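Local coordinates for protein catalase (Pseudomonas syringae, PDB 1M7S) that breaks down hydrogen peroxide into water and oxygen at a heme iron, protecting the cell from the toxic effects of the peroxide, at residues N124-F129 with L172-S177. Residues are numbered along the deposited sequence; the frame is centred on the assembly and turned at random.
Sequences NNFPTF and LTLLYS. With HEM (protoporphyrin IX containing Fe), chain E.
Phe126 and Leu174 mark the closest approach of the two backbones, with their CA atoms 7.2 Å apart where the loop that leaves strand 117-124 passes helix 169-176. No hydrogen bond crosses between the segments; the contact is apolar, with side chains of the loop meeting side chains and backbone of the helix. The phenyl ring of Phe126 and the isobutyl group of Leu174 run antiparallel alongside each other. Leu174 CB sits almost exactly over the middle of the ring, 3.8 Å from the centroid of Phe126 and 4° off the ring normal, a CH-pi contact. Its CG lies beside the backbone N (chi1 -72°), and CD1, anti to CA (chi2 176°), stretches out to the root of the aromatic side chain, 3.6 Å from Phe126 CB. That same methyl meets Pro127 CD at 3.7 Å and passes Thr128 OG1, so one branched leucine serves three consecutive loop residues. The far end of the ring reaches the helix backbone, Phe126 CZ lying 3.7 Å from Leu175 CA; the flat ring lets Leu174 CB lie on its face while its far end reaches Leu175. Thr128 OG1 hydrogen-bonds to Thr171 and Arg170 of the same helix, which adds a polar tie beside the apolar one. Leu174 O accepts both Ser177 N and Ser177 OG, the latter at 2.7 Å, a short side chain well sized to fold back on the turn. On the loop's heme side, Phe129 lays a ring face against the vinyl carbon CAB of the heme, and Asn124, a predicted active-site residue, belongs to the heme pocket. Dispersion and CH-pi attraction between largely buried groups thus join the loop lining the heme pocket to helix 169-176; apolar contact carries the junction, with the Thr128 hydroxyl bonds as its polar complement.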
loop_
_atom_site.group_PDB
_atom_site.type_symbol
_atom_site.label_atom_id
_atom_site.label_comp_id
_atom_site.label_asym_id
_atom_site.label_seq_id
_atom_site.Cartn_x
_atom_site.Cartn_y
_atom_site.Cartn_z
ATOM N N ASN A 124 -8.679 -26.872 -11.106
ATOM C CA ASN A 124 -8.227 -27.719 -10.057
ATOM C C ASN A 124 -8.153 -29.154 -10.544
ATOM O O ASN A 124 -8.786 -29.517 -11.543
ATOM C CB ASN A 124 -9.235 -27.691 -8.870
ATOM C CG ASN A 124 -8.981 -26.621 -7.842
ATOM O OD1 ASN A 124 -7.988 -25.890 -7.807
ATOM N ND2 ASN A 124 -9.924 -26.412 -6.916
ATOM N N ASN A 125 -7.441 -30.017 -9.815
ATOM C CA ASN A 125 -7.468 -31.439 -10.197
ATOM C C ASN A 125 -8.846 -31.979 -9.862
ATOM O O ASN A 125 -9.379 -32.784 -10.653
ATOM C CB ASN A 125 -6.308 -32.205 -9.533
ATOM C CG ASN A 125 -6.461 -32.318 -8.021
ATOM O OD1 ASN A 125 -6.945 -31.383 -7.375
ATOM N ND2 ASN A 125 -6.069 -33.450 -7.413
ATOM N N PHE A 126 -9.532 -31.553 -8.786
ATOM C CA PHE A 126 -10.852 -32.148 -8.516
ATOM C C PHE A 126 -11.876 -31.554 -9.475
ATOM O O PHE A 126 -11.887 -30.345 -9.704
ATOM C CB PHE A 126 -11.333 -31.847 -7.091
ATOM C CG PHE A 126 -10.541 -32.412 -5.954
ATOM C CD1 PHE A 126 -9.582 -33.389 -6.119
ATOM C CD2 PHE A 126 -10.838 -31.946 -4.659
ATOM C CE1 PHE A 126 -8.848 -33.861 -5.039
ATOM C CE2 PHE A 126 -10.140 -32.477 -3.574
ATOM C CZ PHE A 126 -9.149 -33.426 -3.765
ATOM N N PRO A 127 -12.771 -32.356 -10.018
ATOM C CA PRO A 127 -13.715 -31.823 -11.022
ATOM C C PRO A 127 -14.925 -31.114 -10.464
ATOM O O PRO A 127 -15.819 -30.580 -11.133
ATOM C CB PRO A 127 -14.157 -33.088 -11.797
ATOM C CG PRO A 127 -14.108 -34.097 -10.683
ATOM C CD PRO A 127 -12.812 -33.817 -9.901
ATOM N N THR A 128 -15.074 -31.151 -9.117
ATOM C CA THR A 128 -16.219 -30.562 -8.435
ATOM C C THR A 128 -15.655 -29.728 -7.263
ATOM O O THR A 128 -14.522 -29.964 -6.862
ATOM C CB THR A 128 -17.204 -31.607 -7.884
ATOM O OG1 THR A 128 -16.577 -32.659 -7.140
ATOM C CG2 THR A 128 -17.927 -32.219 -9.096
ATOM N N PHE A 129 -16.512 -28.904 -6.687
ATOM C CA PHE A 129 -16.087 -28.073 -5.547
ATOM C C PHE A 129 -16.992 -28.340 -4.353
ATOM O O PHE A 129 -17.966 -29.112 -4.467
ATOM C CB PHE A 129 -16.163 -26.603 -5.968
ATOM C CG PHE A 129 -15.221 -25.780 -5.126
ATOM C CD1 PHE A 129 -15.708 -24.761 -4.310
ATOM C CD2 PHE A 129 -13.862 -26.038 -5.164
ATOM C CE1 PHE A 129 -14.818 -24.027 -3.560
ATOM C CE2 PHE A 129 -12.973 -25.303 -4.398
ATOM C CZ PHE A 129 -13.465 -24.296 -3.583
ATOM N N LEU A 172 -15.778 -33.567 -0.490
ATOM C CA LEU A 172 -15.082 -34.062 0.685
ATOM C C LEU A 172 -14.682 -35.519 0.499
ATOM O O LEU A 172 -13.650 -35.963 1.000
ATOM C CB LEU A 172 -16.006 -33.981 1.935
ATOM C CG LEU A 172 -16.202 -32.520 2.361
ATOM C CD1 LEU A 172 -17.355 -32.498 3.360
ATOM C CD2 LEU A 172 -14.875 -32.022 2.938
ATOM N N THR A 173 -15.426 -36.284 -0.272
ATOM C CA THR A 173 -15.067 -37.693 -0.579
ATOM C C THR A 173 -13.807 -37.683 -1.417
ATOM O O THR A 173 -12.848 -38.416 -1.090
ATOM C CB THR A 173 -16.233 -38.350 -1.357
ATOM O OG1 THR A 173 -17.328 -38.392 -0.442
ATOM C CG2 THR A 173 -15.974 -39.764 -1.859
ATOM N N LEU A 174 -13.677 -36.775 -2.393
ATOM C CA LEU A 174 -12.407 -36.712 -3.119
ATOM C C LEU A 174 -11.238 -36.284 -2.220
ATOM O O LEU A 174 -10.131 -36.811 -2.214
ATOM C CB LEU A 174 -12.485 -35.605 -4.223
ATOM C CG LEU A 174 -13.372 -35.936 -5.419
ATOM C CD1 LEU A 174 -13.425 -34.706 -6.349
ATOM C CD2 LEU A 174 -12.865 -37.123 -6.250
ATOM N N LEU A 175 -11.489 -35.259 -1.403
ATOM C CA LEU A 175 -10.479 -34.698 -0.506
ATOM C C LEU A 175 -9.844 -35.739 0.422
ATOM O O LEU A 175 -8.615 -35.730 0.565
ATOM C CB LEU A 175 -11.046 -33.533 0.343
ATOM C CG LEU A 175 -10.007 -32.954 1.351
ATOM C CD1 LEU A 175 -8.884 -32.209 0.619
ATOM C CD2 LEU A 175 -10.725 -32.009 2.310
ATOM N N TYR A 176 -10.650 -36.608 1.016
ATOM C CA TYR A 176 -10.173 -37.583 1.984
ATOM C C TYR A 176 -9.751 -38.881 1.312
ATOM O O TYR A 176 -9.204 -39.762 1.964
ATOM C CB TYR A 176 -11.203 -37.837 3.131
ATOM C CG TYR A 176 -11.158 -36.609 4.041
ATOM C CD1 TYR A 176 -12.164 -35.653 3.976
ATOM C CD2 TYR A 176 -10.068 -36.453 4.916
ATOM C CE1 TYR A 176 -12.075 -34.534 4.809
ATOM C CE2 TYR A 176 -10.003 -35.333 5.739
ATOM C CZ TYR A 176 -11.005 -34.389 5.665
ATOM O OH TYR A 176 -10.948 -33.250 6.440
ATOM N N SER A 177 -9.930 -39.037 0.024
ATOM C CA SER A 177 -9.441 -40.185 -0.735
ATOM C C SER A 177 -7.964 -39.882 -1.002
ATOM O O SER A 177 -7.462 -38.778 -0.773
ATOM C CB SER A 177 -10.161 -40.319 -2.080
ATOM O OG SER A 177 -9.618 -39.387 -3.012
HETATM C CHA HEM E . -6.899 -18.610 -6.339
HETATM C CHB HEM E . -9.125 -22.434 -8.302
HETATM C CHC HEM E . -13.255 -21.106 -6.172
HETATM C CHD HEM E . -11.270 -16.810 -5.056
HETATM C C1A HEM E . -7.157 -19.766 -7.039
HETATM C C2A HEM E . -6.135 -20.541 -7.783
HETATM C C3A HEM E . -6.749 -21.592 -8.322
HETATM C C4A HEM E . -8.146 -21.532 -7.926
HETATM C CMA HEM E . -6.169 -22.697 -9.216
HETATM C CAA HEM E . -4.667 -20.089 -7.862
HETATM C CBA HEM E . -4.275 -19.385 -9.204
HETATM C CGA HEM E . -2.737 -19.176 -9.220
HETATM O O1A HEM E . -2.409 -17.966 -9.149
HETATM O O2A HEM E . -2.105 -20.242 -9.352
HETATM C C1B HEM E . -10.441 -22.399 -7.929
HETATM C C2B HEM E . -11.480 -23.314 -8.384
HETATM C C3B HEM E . -12.629 -22.950 -7.777
HETATM C C4B HEM E . -12.339 -21.807 -6.956
HETATM C CMB HEM E . -11.220 -24.474 -9.355
HETATM C CAB HEM E . -14.032 -23.554 -7.841
HETATM C CBB HEM E . -14.490 -24.240 -8.871
HETATM C C1C HEM E . -13.092 -19.798 -5.794
HETATM C C2C HEM E . -14.163 -18.901 -5.424
HETATM C C3C HEM E . -13.623 -17.708 -5.142
HETATM C C4C HEM E . -12.188 -17.850 -5.279
HETATM C CMC HEM E . -15.678 -19.239 -5.434
HETATM C CAC HEM E . -14.280 -16.382 -4.713
HETATM C CBC HEM E . -15.446 -15.931 -5.208
HETATM C C1D HEM E . -9.893 -16.977 -5.249
HETATM C C2D HEM E . -8.897 -15.965 -4.940
HETATM C C3D HEM E . -7.702 -16.447 -5.289
HETATM C C4D HEM E . -7.910 -17.774 -5.825
HETATM C CMD HEM E . -9.272 -14.614 -4.307
HETATM C CAD HEM E . -6.312 -15.755 -5.177
HETATM C CBD HEM E . -5.952 -15.107 -6.563
HETATM C CGD HEM E . -4.712 -14.233 -6.525
HETATM O O1D HEM E . -4.108 -14.075 -7.643
HETATM O O2D HEM E . -4.310 -13.666 -5.480
HETATM N NA HEM E . -8.343 -20.438 -7.116
HETATM N NB HEM E . -10.994 -21.469 -7.071
HETATM N NC HEM E . -11.887 -19.142 -5.668
HETATM N ND HEM E . -9.252 -18.049 -5.837
HETATM FE FE HEM E . -10.136 -19.737 -6.477
HETATM O O HOH W 1 -10.076 -21.399 -4.586
#